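Local coordinates for protein putative DNA helicase (Lactobacillus plantarum, PDB 3DMN) that is of unknown detailed function but probably unwinds DNA at the expense of ATP, as UvrD-like helicases do, at residues A45-D48 / Q49-Q53; E75-T78 / K79-A83; I103-S107 / F108-G112; A161-H165 / A166-L170. One frame throughout, in Å; residues are numbered along the deposited sequence.

Contact 1 of 4, residues A45-D48 / Q49-Q53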
ATOM      1  N   ALA A  45     -13.266  -2.891   8.658  1.00 26.38           N
ATOM      2  CA  ALA A  45     -12.380  -1.960   9.356  1.00 26.12           C
ATOM      3  C   ALA A  45     -11.144  -1.578   8.522  1.00 26.37           C
ATOM      4  O   ALA A  45     -10.618  -0.439   8.588  1.00 26.62           O
ATOM      5  CB  ALA A  45     -11.964  -2.532  10.678  1.00 25.52           C
ATOM      6  N   GLY A  46     -10.640  -2.549   7.754  1.00 26.42           N
ATOM      7  CA  GLY A  46      -9.544  -2.234   6.819  1.00 27.98           C
ATOM      8  C   GLY A  46      -9.967  -1.193   5.810  1.00 27.21           C
ATOM      9  O   GLY A  46      -9.231  -0.248   5.544  1.00 26.51           O
ATOM     10  N   VAL A  47     -11.173  -1.365   5.251  1.00 26.62           N
ATOM     11  CA  VAL A  47     -11.685  -0.413   4.264  1.00 26.36           C
ATOM     12  C   VAL A  47     -11.858   0.977   4.934  1.00 26.49           C
ATOM     13  O   VAL A  47     -11.525   1.992   4.328  1.00 27.42           O
ATOM     14  CB  VAL A  47     -12.999  -0.931   3.684  1.00 27.05           C
ATOM     15  CG1 VAL A  47     -13.637   0.118   2.787  1.00 27.03           C
ATOM     16  CG2 VAL A  47     -12.743  -2.242   2.878  1.00 27.75           C
ATOM     17  N   ASP A  48     -12.348   1.019   6.183  1.00 25.79           N
ATOM     18  CA  ASP A  48     -12.420   2.297   6.917  1.00 25.78           C
ATOM     19  C   ASP A  48     -11.043   3.000   6.878  1.00 26.24           C
ATOM     20  O   ASP A  48     -10.932   4.228   6.677  1.00 27.65           O
ATOM     21  CB  ASP A  48     -12.728   2.058   8.397  1.00 24.53           C
ATOM     22  CG  ASP A  48     -14.187   1.642   8.672  1.00 24.70           C
ATOM     23  OD1 ASP A  48     -15.033   1.626   7.740  1.00 26.68           O
ATOM     24  OD2 ASP A  48     -14.526   1.457   9.877  1.00 26.76           O
ATOM     25  N   GLN A  49      -9.987   2.223   7.133  1.00 26.49           N
ATOM     26  CA  GLN A  49      -8.668   2.854   7.186  0.50 27.37           C
ATOM     27  C   GLN A  49      -8.222   3.348   5.828  1.00 27.51           C
ATOM     28  O   GLN A  49      -7.551   4.394   5.734  1.00 28.34           O
ATOM     29  CB  GLN A  49      -7.603   1.948   7.821  0.50 26.94           C
ATOM     30  CG  GLN A  49      -6.220   2.602   7.880  0.50 28.63           C
ATOM     31  CD  GLN A  49      -6.155   3.945   8.616  0.50 26.90           C
ATOM     32  OE1 GLN A  49      -6.898   4.207   9.572  0.50 31.26           O
ATOM     33  NE2 GLN A  49      -5.236   4.804   8.169  0.50 28.35           N
ATOM     34  N   VAL A  50      -8.559   2.613   4.772  1.00 26.98           N
ATOM     35  CA  VAL A  50      -8.251   3.074   3.409  1.00 26.02           C
ATOM     36  C   VAL A  50      -8.974   4.412   3.122  1.00 26.05           C
ATOM     37  O   VAL A  50      -8.387   5.359   2.583  1.00 26.38           O
ATOM     38  CB  VAL A  50      -8.632   2.032   2.361  1.00 26.97           C
ATOM     39  CG1 VAL A  50      -8.428   2.576   0.987  1.00 26.87           C
ATOM     40  CG2 VAL A  50      -7.776   0.750   2.564  1.00 28.51           C
ATOM     41  N   VAL A  51     -10.252   4.477   3.469  1.00 25.74           N
ATOM     42  CA  VAL A  51     -11.033   5.715   3.256  1.00 27.33           C
ATOM     43  C   VAL A  51     -10.374   6.898   3.991  1.00 27.45           C
ATOM     44  O   VAL A  51     -10.170   8.002   3.436  1.00 27.57           O
ATOM     45  CB  VAL A  51     -12.484   5.501   3.725  1.00 27.07           C
ATOM     46  CG1 VAL A  51     -13.247   6.820   3.828  1.00 28.60           C
ATOM     47  CG2 VAL A  51     -13.205   4.581   2.730  1.00 30.06           C
ATOM     48  N   ASP A  52     -10.004   6.634   5.238  1.00 27.09           N
ATOM     49  CA  ASP A  52      -9.406   7.624   6.103  1.00 28.13           C
ATOM     50  C   ASP A  52      -8.033   8.078   5.574  1.00 28.54           C
ATOM     51  O   ASP A  52      -7.732   9.299   5.557  1.00 30.23           O
ATOM     52  CB  ASP A  52      -9.259   7.083   7.504  1.00 28.96           C
ATOM     53  CG  ASP A  52     -10.578   6.898   8.199  1.00 29.27           C
ATOM     54  OD1 ASP A  52     -11.631   7.243   7.627  1.00 29.90           O
ATOM     55  OD2 ASP A  52     -10.539   6.439   9.367  1.00 30.79           O
ATOM     56  N   GLN A  53      -7.222   7.115   5.134  1.00 27.74           N
ATOM     57  CA  GLN A  53      -5.919   7.449   4.557  1.00 28.46           C
ATOM     58  C   GLN A  53      -6.039   8.254   3.260  1.00 28.73           C
ATOM     59  O   GLN A  53      -5.272   9.181   3.014  1.00 29.18           O
ATOM     60  CB  GLN A  53      -5.092   6.185   4.327  1.00 28.55           C
ATOM     61  CG  GLN A  53      -3.622   6.517   3.969  1.00 30.01           C
ATOM     62  CD  GLN A  53      -2.876   7.102   5.142  1.00 30.81           C
ATOM     63  OE1 GLN A  53      -2.190   8.132   5.016  1.00 35.57           O
ATOM     64  NE2 GLN A  53      -3.033   6.490   6.288  1.00 29.10           N
TER

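Contact 2 of 4, residues E75-T78 / K79-A83. With ACT (acetate ion), chain F.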
ATOM      1  N   GLU A  75     -10.565  -6.523  -6.756  1.00 27.03           N
ATOM      2  CA  GLU A  75     -12.001  -6.439  -7.062  1.00 27.31           C
ATOM      3  C   GLU A  75     -12.808  -6.285  -5.769  1.00 27.58           C
ATOM      4  O   GLU A  75     -13.743  -5.492  -5.723  1.00 28.49           O
ATOM      5  CB  GLU A  75     -12.423  -7.706  -7.816  1.00 27.63           C
ATOM      6  CG  GLU A  75     -11.969  -7.614  -9.229  1.00 28.64           C
ATOM      7  CD  GLU A  75     -12.148  -8.895 -10.000  1.00 34.42           C
ATOM      8  OE1 GLU A  75     -12.262  -9.963  -9.363  1.00 39.41           O
ATOM      9  OE2 GLU A  75     -12.170  -8.821 -11.255  1.00 35.89           O
ATOM     10  N   ALA A  76     -12.461  -7.070  -4.743  1.00 28.61           N
ATOM     11  CA  ALA A  76     -13.224  -7.032  -3.469  1.00 28.88           C
ATOM     12  C   ALA A  76     -13.073  -5.634  -2.844  1.00 28.54           C
ATOM     13  O   ALA A  76     -14.044  -5.063  -2.356  1.00 29.25           O
ATOM     14  CB  ALA A  76     -12.713  -8.078  -2.523  1.00 28.69           C
ATOM     15  N   LEU A  77     -11.860  -5.079  -2.887  1.00 27.87           N
ATOM     16  CA  LEU A  77     -11.622  -3.752  -2.281  1.00 28.14           C
ATOM     17  C   LEU A  77     -12.370  -2.698  -3.063  1.00 28.04           C
ATOM     18  O   LEU A  77     -12.950  -1.778  -2.479  1.00 28.24           O
ATOM     19  CB  LEU A  77     -10.125  -3.434  -2.227  1.00 28.00           C
ATOM     20  CG  LEU A  77      -9.846  -2.033  -1.685  1.00 28.70           C
ATOM     21  CD1 LEU A  77     -10.368  -1.900  -0.241  1.00 29.72           C
ATOM     22  CD2 LEU A  77      -8.363  -1.661  -1.791  1.00 29.70           C
ATOM     23  N   THR A  78     -12.307  -2.808  -4.389  1.00 26.40           N
ATOM     24  CA  THR A  78     -12.957  -1.834  -5.276  1.00 26.92           C
ATOM     25  C   THR A  78     -14.456  -1.779  -4.996  1.00 27.08           C
ATOM     26  O   THR A  78     -15.015  -0.680  -4.847  1.00 27.94           O
ATOM     27  CB  THR A  78     -12.632  -2.149  -6.750  1.00 28.12           C
ATOM     28  OG1 THR A  78     -11.232  -1.962  -6.962  1.00 28.53           O
ATOM     29  CG2 THR A  78     -13.461  -1.217  -7.675  1.00 29.17           C
ATOM     30  N   LYS A  79     -15.106  -2.938  -4.955  1.00 27.45           N
ATOM     31  CA  LYS A  79     -16.556  -2.983  -4.690  1.00 27.58           C
ATOM     32  C   LYS A  79     -16.829  -2.281  -3.352  1.00 27.42           C
ATOM     33  O   LYS A  79     -17.754  -1.479  -3.236  1.00 27.52           O
ATOM     34  CB  LYS A  79     -17.017  -4.435  -4.635  1.00 28.34           C
ATOM     35  CG  LYS A  79     -18.482  -4.558  -4.252  1.00 30.40           C
ATOM     36  CD  LYS A  79     -18.914  -6.018  -4.166  1.00 35.68           C
ATOM     37  CE  LYS A  79     -20.318  -6.114  -3.572  1.00 38.78           C
ATOM     38  NZ  LYS A  79     -20.816  -7.522  -3.435  1.00 44.07           N
ATOM     39  N   ALA A  80     -16.014  -2.584  -2.336  1.00 27.03           N
ATOM     40  CA  ALA A  80     -16.231  -2.009  -1.000  1.00 27.35           C
ATOM     41  C   ALA A  80     -16.023  -0.484  -1.032  1.00 27.20           C
ATOM     42  O   ALA A  80     -16.827   0.270  -0.478  1.00 28.05           O
ATOM     43  CB  ALA A  80     -15.305  -2.633  -0.005  1.00 28.54           C
ATOM     44  N   LEU A  81     -14.982  -0.018  -1.731  1.00 26.54           N
ATOM     45  CA  LEU A  81     -14.712   1.409  -1.727  1.00 26.16           C
ATOM     46  C   LEU A  81     -15.807   2.177  -2.468  1.00 25.00           C
ATOM     47  O   LEU A  81     -16.205   3.287  -2.071  1.00 25.39           O
ATOM     48  CB  LEU A  81     -13.368   1.690  -2.366  1.00 27.15           C
ATOM     49  CG  LEU A  81     -12.165   1.332  -1.482  1.00 27.18           C
ATOM     50  CD1 LEU A  81     -10.933   1.526  -2.392  1.00 31.18           C
ATOM     51  CD2 LEU A  81     -12.073   2.240  -0.228  1.00 29.51           C
ATOM     52  N   LYS A  82     -16.332   1.589  -3.540  1.00 25.13           N
ATOM     53  CA  LYS A  82     -17.446   2.273  -4.246  1.00 25.34           C
ATOM     54  C   LYS A  82     -18.652   2.408  -3.320  1.00 25.02           C
ATOM     55  O   LYS A  82     -19.349   3.410  -3.343  1.00 24.32           O
ATOM     56  CB  LYS A  82     -17.817   1.523  -5.527  1.00 26.60           C
ATOM     57  CG  LYS A  82     -16.738   1.692  -6.605  1.00 27.13           C
ATOM     58  CD  LYS A  82     -17.218   1.065  -7.916  1.00 30.01           C
ATOM     59  CE  LYS A  82     -16.173   1.169  -9.047  1.00 29.78           C
ATOM     60  NZ  LYS A  82     -16.644   0.440 -10.317  1.00 31.49           N
ATOM     61  N   ALA A  83     -18.877   1.390  -2.489  1.00 25.32           N
ATOM     62  CA  ALA A  83     -19.948   1.433  -1.487  1.00 24.90           C
ATOM     63  C   ALA A  83     -19.630   2.381  -0.322  1.00 25.68           C
ATOM     64  O   ALA A  83     -20.493   2.610   0.543  1.00 27.05           O
ATOM     65  CB  ALA A  83     -20.246  -0.027  -0.992  1.00 26.26           C
TER
HETATM   66  C   ACT F   5     -13.643   0.538 -12.033  1.00 33.84           C
HETATM   67  O   ACT F   5     -12.656   0.606 -12.811  1.00 33.98           O
HETATM   68  OXT ACT F   5     -14.632   1.263 -12.293  1.00 35.03           O
HETATM   69  CH3 ACT F   5     -13.683  -0.415 -10.901  1.00 33.58           C

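Contact 3 of 4, residues I103-S107 / F108-G112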
ATOM      1  N   ILE A 103      -7.072   5.141  -7.769  1.00 34.73           N
ATOM      2  CA  ILE A 103      -6.663   3.991  -8.595  1.00 33.48           C
ATOM      3  C   ILE A 103      -6.384   2.802  -7.682  1.00 31.01           C
ATOM      4  O   ILE A 103      -5.721   2.952  -6.651  1.00 29.83           O
ATOM      5  CB  ILE A 103      -5.409   4.201  -9.539  1.00 34.62           C
ATOM      6  CG1 ILE A 103      -4.191   4.605  -8.757  1.00 39.25           C
ATOM      7  CG2 ILE A 103      -5.722   5.162 -10.700  1.00 37.60           C
ATOM      8  CD1 ILE A 103      -2.981   4.837  -9.628  1.00 38.21           C
ATOM      9  N   VAL A 104      -6.917   1.646  -8.076  1.00 29.13           N
ATOM     10  CA  VAL A 104      -6.637   0.375  -7.422  1.00 29.30           C
ATOM     11  C   VAL A 104      -5.896  -0.464  -8.469  1.00 29.64           C
ATOM     12  O   VAL A 104      -6.429  -0.679  -9.590  1.00 30.16           O
ATOM     13  CB  VAL A 104      -7.963  -0.338  -6.959  1.00 28.97           C
ATOM     14  CG1 VAL A 104      -7.580  -1.697  -6.402  1.00 29.81           C
ATOM     15  CG2 VAL A 104      -8.634   0.481  -5.859  1.00 29.13           C
ATOM     16  N   VAL A 105      -4.709  -0.933  -8.098  1.00 29.44           N
ATOM     17  CA  VAL A 105      -3.708  -1.438  -9.032  1.00 30.72           C
ATOM     18  C   VAL A 105      -3.339  -2.847  -8.536  1.00 29.44           C
ATOM     19  O   VAL A 105      -2.789  -2.984  -7.455  1.00 30.21           O
ATOM     20  CB  VAL A 105      -2.347  -0.523  -8.965  1.00 30.01           C
ATOM     21  CG1 VAL A 105      -1.259  -1.001  -9.935  1.00 34.93           C
ATOM     22  CG2 VAL A 105      -2.624   0.970  -9.202  1.00 34.25           C
ATOM     23  N   PRO A 106      -3.621  -3.899  -9.334  1.00 29.62           N
ATOM     24  CA  PRO A 106      -3.010  -5.200  -8.911  1.00 29.39           C
ATOM     25  C   PRO A 106      -1.489  -5.156  -9.019  1.00 28.28           C
ATOM     26  O   PRO A 106      -0.960  -4.510  -9.923  1.00 28.44           O
ATOM     27  CB  PRO A 106      -3.527  -6.183  -9.953  1.00 31.07           C
ATOM     28  CG  PRO A 106      -4.724  -5.502 -10.552  1.00 31.66           C
ATOM     29  CD  PRO A 106      -4.439  -4.042 -10.549  1.00 31.36           C
ATOM     30  N   SER A 107      -0.797  -5.862  -8.135  1.00 27.63           N
ATOM     31  CA  SER A 107       0.659  -5.749  -8.041  1.00 27.11           C
ATOM     32  C   SER A 107       1.319  -5.919  -9.390  1.00 28.07           C
ATOM     33  O   SER A 107       2.248  -5.182  -9.754  1.00 29.30           O
ATOM     34  CB  SER A 107       1.249  -6.764  -7.056  1.00 27.43           C
ATOM     35  OG  SER A 107       0.945  -8.112  -7.442  1.00 28.30           O
ATOM     36  N   PHE A 108       0.840  -6.902 -10.148  1.00 26.81           N
ATOM     37  CA  PHE A 108       1.427  -7.202 -11.468  1.00 28.73           C
ATOM     38  C   PHE A 108       1.239  -6.123 -12.528  1.00 30.35           C
ATOM     39  O   PHE A 108       1.837  -6.227 -13.636  1.00 33.22           O
ATOM     40  CB  PHE A 108       0.916  -8.572 -11.989  1.00 28.90           C
ATOM     41  CG  PHE A 108      -0.569  -8.680 -12.069  1.00 28.97           C
ATOM     42  CD1 PHE A 108      -1.289  -9.342 -11.056  1.00 28.11           C
ATOM     43  CD2 PHE A 108      -1.271  -8.120 -13.135  1.00 30.56           C
ATOM     44  CE1 PHE A 108      -2.674  -9.479 -11.111  1.00 27.36           C
ATOM     45  CE2 PHE A 108      -2.662  -8.228 -13.216  1.00 29.79           C
ATOM     46  CZ  PHE A 108      -3.383  -8.935 -12.189  1.00 30.53           C
ATOM     47  N   LEU A 109       0.398  -5.133 -12.247  1.00 31.42           N
ATOM     48  CA  LEU A 109       0.213  -4.059 -13.225  1.00 34.23           C
ATOM     49  C   LEU A 109       0.948  -2.823 -12.818  1.00 36.48           C
ATOM     50  O   LEU A 109       0.896  -1.815 -13.535  1.00 38.12           O
ATOM     51  CB  LEU A 109      -1.240  -3.711 -13.484  1.00 34.37           C
ATOM     52  CG  LEU A 109      -2.056  -4.730 -14.260  1.00 35.16           C
ATOM     53  CD1 LEU A 109      -3.480  -4.191 -14.480  1.00 37.37           C
ATOM     54  CD2 LEU A 109      -1.383  -5.147 -15.577  1.00 38.27           C
ATOM     55  N   ALA A 110       1.621  -2.887 -11.684  1.00 36.83           N
ATOM     56  CA  ALA A 110       2.290  -1.704 -11.183  1.00 38.84           C
ATOM     57  C   ALA A 110       3.689  -1.599 -11.809  1.00 39.68           C
ATOM     58  O   ALA A 110       4.450  -0.672 -11.511  1.00 40.16           O
ATOM     59  CB  ALA A 110       2.319  -1.717  -9.670  1.00 37.94           C
ATOM     60  N   LYS A 111       4.020  -2.565 -12.679  1.00 40.43           N
ATOM     61  CA  LYS A 111       5.351  -2.689 -13.271  1.00 42.30           C
ATOM     62  C   LYS A 111       5.756  -1.397 -13.958  1.00 41.25           C
ATOM     63  O   LYS A 111       5.019  -0.890 -14.817  1.00 42.39           O
ATOM     64  CB  LYS A 111       5.354  -3.850 -14.287  1.00 42.90           C
ATOM     65  CG  LYS A 111       6.676  -4.091 -15.015  1.00 44.98           C
ATOM     66  CD  LYS A 111       6.475  -5.089 -16.160  1.00 45.69           C
ATOM     67  CE  LYS A 111       7.802  -5.446 -16.823  1.00 48.97           C
ATOM     68  NZ  LYS A 111       7.661  -5.480 -18.310  1.00 50.80           N
ATOM     69  N   GLY A 112       6.920  -0.880 -13.578  1.00 41.02           N
ATOM     70  CA  GLY A 112       7.477   0.334 -14.175  1.00 40.80           C
ATOM     71  C   GLY A 112       6.788   1.594 -13.709  1.00 40.02           C
ATOM     72  O   GLY A 112       6.913   2.636 -14.365  1.00 41.60           O
TER

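Contact 4 of 4, residues A161-H165 / A166-L170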
ATOM      1  N   ALA A 161       8.091  -8.641  10.398  1.00 28.42           N
ATOM      2  CA  ALA A 161       8.534  -8.738  11.807  1.00 28.64           C
ATOM      3  C   ALA A 161       9.997  -8.281  11.940  1.00 28.77           C
ATOM      4  O   ALA A 161      10.378  -7.696  12.942  1.00 30.01           O
ATOM      5  CB  ALA A 161       8.359 -10.166  12.339  1.00 30.35           C
ATOM      6  N   ARG A 162      10.800  -8.566  10.933  1.00 28.40           N
ATOM      7  CA  ARG A 162      12.236  -8.266  10.992  1.00 29.87           C
ATOM      8  C   ARG A 162      12.520  -6.786  10.888  1.00 29.92           C
ATOM      9  O   ARG A 162      13.614  -6.353  11.235  1.00 32.54           O
ATOM     10  CB  ARG A 162      13.019  -9.011   9.909  1.00 28.55           C
ATOM     11  CG  ARG A 162      12.793  -8.553   8.446  1.00 29.50           C
ATOM     12  CD  ARG A 162      13.623  -9.400   7.462  1.00 29.29           C
ATOM     13  NE  ARG A 162      15.020  -9.564   7.932  1.00 36.22           N
ATOM     14  CZ  ARG A 162      15.946  -8.614   7.829  1.00 37.88           C
ATOM     15  NH1 ARG A 162      15.650  -7.439   7.287  1.00 38.48           N
ATOM     16  NH2 ARG A 162      17.181  -8.819   8.274  1.00 39.58           N
ATOM     17  N   VAL A 163      11.561  -6.006  10.408  1.00 28.88           N
ATOM     18  CA  VAL A 163      11.835  -4.560  10.204  1.00 29.09           C
ATOM     19  C   VAL A 163      11.993  -3.858  11.545  1.00 29.90           C
ATOM     20  O   VAL A 163      11.215  -4.063  12.453  1.00 30.57           O
ATOM     21  CB  VAL A 163      10.716  -3.897   9.384  1.00 29.82           C
ATOM     22  CG1 VAL A 163      11.011  -2.422   9.177  1.00 29.99           C
ATOM     23  CG2 VAL A 163      10.587  -4.586   8.018  1.00 30.12           C
ATOM     24  N   ASN A 164      13.003  -2.999  11.642  1.00 28.00           N
ATOM     25  CA  ASN A 164      13.240  -2.210  12.829  1.00 29.01           C
ATOM     26  C   ASN A 164      11.992  -1.377  13.140  1.00 28.96           C
ATOM     27  O   ASN A 164      11.522  -0.594  12.285  1.00 28.98           O
ATOM     28  CB  ASN A 164      14.475  -1.347  12.523  1.00 27.50           C
ATOM     29  CG  ASN A 164      14.955  -0.521  13.694  1.00 28.60           C
ATOM     30  OD1 ASN A 164      14.196  -0.201  14.622  1.00 30.57           O
ATOM     31  ND2 ASN A 164      16.219  -0.112  13.627  1.00 28.16           N
ATOM     32  N   HIS A 165      11.476  -1.504  14.368  1.00 29.81           N
ATOM     33  CA  HIS A 165      10.238  -0.774  14.709  1.00 30.12           C
ATOM     34  C   HIS A 165      10.373   0.741  14.621  1.00 29.79           C
ATOM     35  O   HIS A 165       9.364   1.441  14.454  1.00 30.40           O
ATOM     36  CB  HIS A 165       9.726  -1.139  16.091  1.00 31.36           C
ATOM     37  CG  HIS A 165       9.160  -2.525  16.172  1.00 35.08           C
ATOM     38  ND1 HIS A 165       8.385  -2.951  17.232  1.00 40.78           N
ATOM     39  CD2 HIS A 165       9.253  -3.578  15.324  1.00 37.29           C
ATOM     40  CE1 HIS A 165       8.031  -4.214  17.032  1.00 42.17           C
ATOM     41  NE2 HIS A 165       8.554  -4.620  15.887  1.00 38.86           N
ATOM     42  N   ALA A 166      11.597   1.251  14.688  1.00 29.21           N
ATOM     43  CA  ALA A 166      11.824   2.695  14.552  1.00 27.78           C
ATOM     44  C   ALA A 166      11.459   3.243  13.149  1.00 28.12           C
ATOM     45  O   ALA A 166      11.252   4.454  12.966  1.00 27.64           O
ATOM     46  CB  ALA A 166      13.287   3.023  14.855  1.00 28.16           C
ATOM     47  N   LEU A 167      11.466   2.350  12.164  1.00 27.76           N
ATOM     48  CA  LEU A 167      11.330   2.764  10.739  1.00 28.29           C
ATOM     49  C   LEU A 167       9.901   2.969  10.285  1.00 28.89           C
ATOM     50  O   LEU A 167       9.654   3.328   9.127  1.00 29.42           O
ATOM     51  CB  LEU A 167      12.025   1.742   9.818  1.00 28.23           C
ATOM     52  CG  LEU A 167      13.550   1.659  10.025  1.00 29.16           C
ATOM     53  CD1 LEU A 167      14.131   0.549   9.152  1.00 30.86           C
ATOM     54  CD2 LEU A 167      14.227   2.966   9.669  1.00 31.02           C
ATOM     55  N   TYR A 168       8.940   2.669  11.146  1.00 29.08           N
ATOM     56  CA  TYR A 168       7.552   2.903  10.778  1.00 29.16           C
ATOM     57  C   TYR A 168       6.713   3.165  11.993  1.00 30.65           C
ATOM     58  O   TYR A 168       7.159   2.871  13.125  1.00 31.20           O
ATOM     59  CB  TYR A 168       6.993   1.688  10.000  1.00 29.77           C
ATOM     60  CG  TYR A 168       6.950   0.394  10.781  1.00 30.36           C
ATOM     61  CD1 TYR A 168       5.744  -0.035  11.361  1.00 31.45           C
ATOM     62  CD2 TYR A 168       8.079  -0.442  10.883  1.00 29.24           C
ATOM     63  CE1 TYR A 168       5.671  -1.262  12.056  1.00 33.32           C
ATOM     64  CE2 TYR A 168       8.015  -1.663  11.588  1.00 31.57           C
ATOM     65  CZ  TYR A 168       6.797  -2.063  12.153  1.00 31.30           C
ATOM     66  OH  TYR A 168       6.647  -3.262  12.835  1.00 33.59           O
ATOM     67  N   THR A 169       5.498   3.700  11.780  1.00 30.96           N
ATOM     68  CA  THR A 169       4.542   3.819  12.880  1.00 32.22           C
ATOM     69  C   THR A 169       3.514   2.692  12.804  1.00 33.24           C
ATOM     70  O   THR A 169       3.210   2.186  11.715  1.00 32.67           O
ATOM     71  CB  THR A 169       3.832   5.176  12.906  1.00 33.05           C
ATOM     72  OG1 THR A 169       2.974   5.292  11.764  1.00 34.24           O
ATOM     73  CG2 THR A 169       4.882   6.325  12.942  1.00 33.19           C
ATOM     74  N   LEU A 170       3.015   2.291  13.975  1.00 34.33           N
ATOM     75  CA  LEU A 170       2.057   1.199  14.064  1.00 35.86           C
ATOM     76  C   LEU A 170       0.812   1.681  14.793  1.00 37.59           C
ATOM     77  O   LEU A 170       0.887   2.130  15.956  1.00 37.52           O
ATOM     78  CB  LEU A 170       2.672  -0.005  14.789  1.00 35.38           C
ATOM     79  CG  LEU A 170       1.757  -1.221  14.940  1.00 37.37           C
ATOM     80  CD1 LEU A 170       1.435  -1.816  13.572  1.00 36.76           C
ATOM     81  CD2 LEU A 170       2.418  -2.268  15.873  1.00 37.52           C
TER
HETATM   82  O   HOH W   1       8.675  -4.959  12.550  1.00 18.44           O

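Contact 1 of 4, residues A45-D48 / Q49-Q53
Val47 and Val51 sit one helical turn apart on helix 43-59, joined by backbone and by side chain. The backbone bonds come first: Val51 N gives its proton to Val47 O at 2.9 Å, in a nearly straight bond (169° at the hydrogen), and the amides of Gln49, Val50 and Asp52 reach the carbonyls of Ala45, Gly46 and Asp48 in the same i to i+4 pattern.

The apolar contact is slight. Val51 CG2 lies beside the backbone N (CG1 at chi1 167°), a rotation that brings it 3.5 Å from Val47 O, while Val47 CG1 is 4.5 Å from the same methyl. Val50 CG2 comes equally near to Gly46 O. Branched valines keep their bulk close to the backbone, which suits a helix face pressed closely against its neighbours.

The two aspartates face outward. Asp52 turns its carboxylate back toward the preceding turn, leaving OD1 3.2 Å from Asp48 O, an acceptor against an acceptor. The two aspartates are like charges, with Asp48 OD2 and Asp52 OD2 6.4 Å apart; a salt bridge from Asp48 OD1 to Arg84 probably offsets part of that repulsion.

On its buried side the helix meets helix 71-82, where Val47 touches Leu77 and Ala80, and both Val50 and Val51 touch Leu81. Val47 and Val50 also rest on Trp121 of strand 118-121, and Gln53 reaches Thr149 of strand 147-153.

Contact 2 of 4, residues E75-T78 / K79-A83
Leu77 and Leu81, one turn apart near the end of helix 71-82, meet through a backbone bond and through their side chains. Leu77 O accepts the amide of Leu81 at 2.8 Å, and Leu77 CG lies 3.8 Å from Leu81 CD1, the two side chains crossing at a slant. The other main-chain groups are paired in the same fashion: the amides of Lys79, Ala80 and Lys82 go to the carbonyls of Glu75, Ala76 and Thr78.

Thr78 satisfies its hydroxyl within the helix, through a hydrogen bond between OG1 and Cys74 O. A threonine suits this buried position because its oxygen finds a partner in the preceding turn while its methyl adds apolar contact: CG2 lies 3.9 Å from Lys82 CE. Lys82 starts with CG beside its own backbone N (chi1 -72°), which lays CG 3.4 Å from Thr78 O, and then runs out extended. Its NZ donates to OXT of a bound acetate at 2.9 Å; that ion, probably from the crystallisation liquor, is also held by Leu90 N.

Replacing Leu77 by an alanine would probably open a gap beside Leu81 and take away the methyls that meet Val47 and Ile66.

The chemistry is that of an amphipathic helix: leucines turn to helix 43-59 and strand 64-68, whereas lysines keep their charges at the surface, where one can pair with a passing anion.

Contact 3 of 4, residues I103-S107 / F108-G112
Pro106 and Phe108 make the closest side-chain contact where strand 102-106 gives way to a short 3-10 turn. Pro106 CB lies over one face of the Phe108 ring, 3.7 Å from its centroid and displaced toward the rim, a CH-pi contact. The phenylalanine reaches it because CG sits between its backbone N and carbonyl carbon (chi1 56°), swinging the ring back over the proline. Proline suits this place, its rigid ring offering polarised C-H groups to the aromatic face.

On the same residue, Pro106 CD lies 4.0 Å from Leu109 CD1, the two side chains running side by side. Further along, Val105 CG1 touches Ala110 CB at 3.7 Å; a small alanine lets the chain fold in this near to the end of the strand.

Two i to i+3 bonds position these groups. Leu109 N donates to Pro106 O at 2.8 Å and Ala110 N to Ser107 O at 3.1 Å, in both cases with the donor well above the carbonyl plane. Beyond them, Ser107 OG is hydrogen-bonded to Lys69 O, tying the turn to the loop after strand 64-68.

Ala110, Lys111 and Gly112 are consistent with part of helicase motif V, which in UvrD-like relatives lies near bound nucleotide and DNA. The strand itself bonds through Val105 to Ile66 and Gly68 of the neighbouring strand 64-68, and Pro106 and Val104 pack against Cys74 of helix 71-82.

Contact 4 of 4, residues A161-H165 / A166-L170
Asn164 bends back over the turn that follows it: its OD1 accepts Ala166 N at 3.0 Å, forming an Asx turn, and its O accepts Leu167 N at 2.9 Å. With CG anti to its own backbone N (chi1 -175°), the amide oxygen reaches across to the second residue beyond, while Asn164 CB meets Leu167 CD1. Asparagine suits the place because its short side chain can mimic a backbone carbonyl.

Tyr168 takes the rarer rotamer with CG between N and the carbonyl carbon (chi1 63°), which carries the ring back alongside residues 163-165. Val163 CG1 is 3.9 Å from Tyr168 CE2, and the edge of the phenol ring is turned toward the face of His165 in an offset edge-to-face pair, centroids 5.9 Å apart and planes at 62°. A water that donates to Val163 O is hydrogen-bonded to Tyr168 OH, 2.7 Å away. An alanine instead of Tyr168 would probably leave Val163 and His165 facing a gap and this water without its phenolic partner.

Strand 169-170, an outermost strand of the parallel sheet, pairs through Thr169 with Pro35 and Val37, and Val163 touches Phe14 of helix 9-16.

All four contacts are partly buried. Contacts 1 and 2 lie on two helices that pack together, Val47, Val50 and Val51 of the one meeting Leu77, Ala80 and Leu81 of the other, so both join an apolar inner face to a charged outer one. Contact 3 adjoins contact 2 through Val104, which with Val105 is buried, while its turn is more exposed. Contact 4 lies mostly at the surface, Val163 and Tyr168 excepted, at the far edge of the same sheet, about 18 Å from contacts 2 and 3 and about 8 Å from contact 1 by nearest atoms. The helical contacts rest on i to i+4 bonds, whereas contacts 3 and 4 use i to i+3 turns and aromatic rings.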